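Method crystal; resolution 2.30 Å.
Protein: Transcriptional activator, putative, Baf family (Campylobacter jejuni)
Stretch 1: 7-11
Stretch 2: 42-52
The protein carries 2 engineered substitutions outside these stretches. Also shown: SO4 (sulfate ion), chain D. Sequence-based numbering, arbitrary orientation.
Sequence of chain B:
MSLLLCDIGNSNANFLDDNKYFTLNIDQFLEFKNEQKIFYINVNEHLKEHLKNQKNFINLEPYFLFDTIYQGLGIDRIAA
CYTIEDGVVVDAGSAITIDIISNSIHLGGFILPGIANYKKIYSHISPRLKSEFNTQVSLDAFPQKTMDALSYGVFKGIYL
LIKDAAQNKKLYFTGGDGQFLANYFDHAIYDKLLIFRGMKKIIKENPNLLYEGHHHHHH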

# COMPACT_ATOMS: atom_id res chain seq x y z
N ASP B 7 3.46 -24.59 9.66
CA ASP B 7 3.67 -23.57 8.63
C ASP B 7 4.45 -22.38 9.24
O ASP B 7 3.89 -21.55 9.98
CB ASP B 7 2.31 -23.19 8.02
CG ASP B 7 2.27 -21.79 7.45
OD1 ASP B 7 3.24 -21.38 6.83
OD2 ASP B 7 1.24 -21.08 7.61
N ILE B 8 5.76 -22.33 8.97
CA ILE B 8 6.66 -21.41 9.67
C ILE B 8 6.98 -20.12 8.89
O ILE B 8 7.49 -20.17 7.79
CB ILE B 8 7.99 -22.14 10.06
CG1 ILE B 8 7.69 -23.39 10.88
CG2 ILE B 8 8.99 -21.16 10.82
CD1 ILE B 8 8.77 -24.51 10.79
N GLY B 9 6.66 -18.97 9.47
CA GLY B 9 6.89 -17.68 8.87
C GLY B 9 8.03 -16.89 9.54
O GLY B 9 8.77 -17.40 10.39
N ASN B 10 8.15 -15.64 9.13
CA ASN B 10 9.03 -14.68 9.74
C ASN B 10 8.63 -14.16 11.12
O ASN B 10 9.48 -13.65 11.85
CB ASN B 10 9.29 -13.53 8.78
CG ASN B 10 10.19 -13.97 7.61
OD1 ASN B 10 11.30 -14.53 7.81
ND2 ASN B 10 9.72 -13.72 6.39
N SER B 11 7.36 -14.34 11.50
CA SER B 11 6.90 -13.89 12.81
C SER B 11 6.16 -14.94 13.69
O SER B 11 6.13 -14.82 14.92
CB SER B 11 6.01 -12.66 12.63
OG SER B 11 6.75 -11.54 12.18
S SO4 D . 4.40 -14.08 9.23
O1 SO4 D . 3.10 -13.74 8.64
O2 SO4 D . 4.80 -12.92 10.04
O3 SO4 D . 4.23 -15.24 10.09
O4 SO4 D . 5.40 -14.34 8.18
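Stretch 2 42-52: NVNEHLKEHLK

Asn44 does the work of a strand where the strand has already ended. At Ile8 the two segments are paired as parallel beta, but one residue later the backbone pairing gives way to a side chain: Asn44 ND2 donates to Gly9 O at 3.1 Å, with an angle of 152° at the hydrogen. The same ND2 donates to a water 2.7 Å away, and that water in turn donates to Asn10 O, also at 2.7 Å, so one amide nitrogen serves two successive carbonyls of stretch 1.

The direction is parallel throughout the pairing. Ile8 lies beside Asn42 with their CA atoms 4.5 Å apart, Gly9 beside Val43 at 5.4 Å between CA atoms, and Asn10 beside Asn44 at 5.0 Å between CA atoms. Ile8 and Asn42 have extended backbones and form the beta bridge between the two stretches. Its hydrogen bond runs from Val43 N to Ile8 O, 3.1 Å long and nearly straight at 165°, and the same oxygen receives a CA-H contact from Asn42 CA at 3.4 Å. At Val43, phi/psi of -110/-4 takes the chain out of the extended form.

The turn that follows is held by its own asparagines. Asn42 OD1 accepts from Asn44 N at 2.8 Å, while Asn42 ND2 donates to Asn44 O at 2.9 Å, a pair of bonds that ties side chain to backbone two residues on. Asn44 OD1 accepts from His46 N at 2.8 Å, leaving the other end of that amide for stretch 1. Leu47 N then bonds to Asn44 O at 3.1 Å, and a helix is established from Lys48 onward.

This path returns the chain over Ile8, the residue of stretch 1 most covered by stretch 2. Ile8 and Asn42 point their side chains to the same face of the sheet, and Leu47 and Leu51, four residues apart, close over Ile8: Ile8 CG2 meets Leu47 CD1 at 3.4 Å, and Ile8 CD1 meets Leu51 CD2 at 3.7 Å. Leucines at this spacing can meet one side chain because a helical turn brings them to the same side.

Beyond Ile8 the fit loosens. Gly9 CA rests 3.8 Å from Val43 CG2, and a CB on Gly9 would run into sulfate O3. Asn10 is exposed; its OD1 reaches Glu45 N through a second water, with Asn10 OD1 to water 2.7 Å and Glu45 N to water 2.8 Å.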

# COMPACT_ATOMS: atom_id res chain seq x y z
N ASN B 42 8.70 -23.70 5.55
CA ASN B 42 9.36 -22.59 6.24
C ASN B 42 9.84 -21.54 5.24
O ASN B 42 10.43 -21.89 4.24
CB ASN B 42 10.54 -23.14 7.09
CG ASN B 42 11.44 -22.05 7.58
OD1 ASN B 42 10.99 -21.11 8.25
ND2 ASN B 42 12.73 -22.15 7.26
N VAL B 43 9.54 -20.26 5.51
CA VAL B 43 10.07 -19.13 4.73
C VAL B 43 11.07 -18.34 5.56
O VAL B 43 11.68 -17.43 5.10
CB VAL B 43 8.94 -18.13 4.19
CG1 VAL B 43 8.00 -18.85 3.25
CG2 VAL B 43 8.21 -17.40 5.34
N ASN B 44 11.24 -18.72 6.80
CA ASN B 44 12.16 -18.02 7.65
C ASN B 44 13.64 -18.48 7.39
O ASN B 44 14.05 -19.60 7.74
CB ASN B 44 11.73 -18.22 9.11
CG ASN B 44 12.46 -17.33 10.05
OD1 ASN B 44 13.66 -17.06 9.88
ND2 ASN B 44 11.76 -16.85 11.09
N GLU B 45 14.43 -17.60 6.83
CA GLU B 45 15.77 -17.99 6.44
C GLU B 45 16.63 -18.22 7.68
O GLU B 45 17.67 -18.92 7.64
CB GLU B 45 16.38 -16.85 5.66
CG GLU B 45 15.58 -16.50 4.39
CD GLU B 45 15.89 -17.47 3.28
OE1 GLU B 45 17.10 -17.72 3.06
OE2 GLU B 45 14.92 -17.98 2.67
N HIS B 46 16.19 -17.59 8.76
CA HIS B 46 16.91 -17.59 9.98
C HIS B 46 16.77 -18.92 10.71
O HIS B 46 17.56 -19.20 11.61
CB HIS B 46 16.46 -16.39 10.84
CG HIS B 46 16.79 -15.08 10.22
ND1 HIS B 46 18.08 -14.61 10.12
CD2 HIS B 46 16.01 -14.16 9.62
CE1 HIS B 46 18.08 -13.44 9.50
NE2 HIS B 46 16.83 -13.15 9.16
N LEU B 47 15.78 -19.74 10.34
CA LEU B 47 15.47 -20.91 11.14
C LEU B 47 15.89 -22.18 10.46
O LEU B 47 15.62 -23.28 10.98
CB LEU B 47 13.98 -21.01 11.54
CG LEU B 47 13.23 -19.93 12.37
CD1 LEU B 47 11.81 -20.33 12.57
CD2 LEU B 47 13.88 -19.59 13.71
N LYS B 48 16.50 -22.04 9.30
CA LYS B 48 16.96 -23.20 8.53
C LYS B 48 17.95 -24.18 9.25
O LYS B 48 17.76 -25.39 9.20
CB LYS B 48 17.45 -22.77 7.17
CG LYS B 48 16.31 -22.32 6.25
CD LYS B 48 16.84 -22.12 4.84
CE LYS B 48 15.94 -21.24 3.90
NZ LYS B 48 14.44 -21.36 4.02
N GLU B 49 18.96 -23.66 9.95
CA GLU B 49 19.89 -24.47 10.74
C GLU B 49 19.17 -25.18 11.90
O GLU B 49 19.35 -26.38 12.16
CB GLU B 49 20.95 -23.53 11.33
CG GLU B 49 22.38 -23.72 10.82
CD GLU B 49 23.29 -24.42 11.85
OE1 GLU B 49 22.99 -25.58 12.23
OE2 GLU B 49 24.32 -23.81 12.25
N HIS B 50 18.38 -24.40 12.61
CA HIS B 50 17.61 -24.94 13.69
C HIS B 50 16.76 -26.11 13.26
O HIS B 50 16.69 -27.10 13.95
CB HIS B 50 16.73 -23.89 14.34
CG HIS B 50 15.87 -24.45 15.43
ND1 HIS B 50 16.32 -24.65 16.71
CD2 HIS B 50 14.58 -24.89 15.41
CE1 HIS B 50 15.34 -25.15 17.45
NE2 HIS B 50 14.27 -25.30 16.68
N LEU B 51 16.09 -25.98 12.13
CA LEU B 51 15.14 -27.01 11.69
C LEU B 51 15.87 -28.28 11.35
O LEU B 51 15.37 -29.36 11.67
CB LEU B 51 14.30 -26.53 10.51
CG LEU B 51 13.27 -25.44 10.88
CD1 LEU B 51 12.92 -24.66 9.65
CD2 LEU B 51 12.04 -26.04 11.50
N LYS B 52 17.05 -28.13 10.72
CA LYS B 52 17.93 -29.24 10.35
C LYS B 52 18.43 -30.04 11.54
O LYS B 52 18.69 -31.21 11.43
CB LYS B 52 19.12 -28.74 9.57
CG LYS B 52 19.52 -29.69 8.46
CD LYS B 52 21.06 -29.86 8.26
CE LYS B 52 21.37 -31.05 7.31
NZ LYS B 52 21.35 -32.42 8.02
O HOH W 1 12.04 -14.47 12.35
O HOH W 2 13.70 -14.91 6.63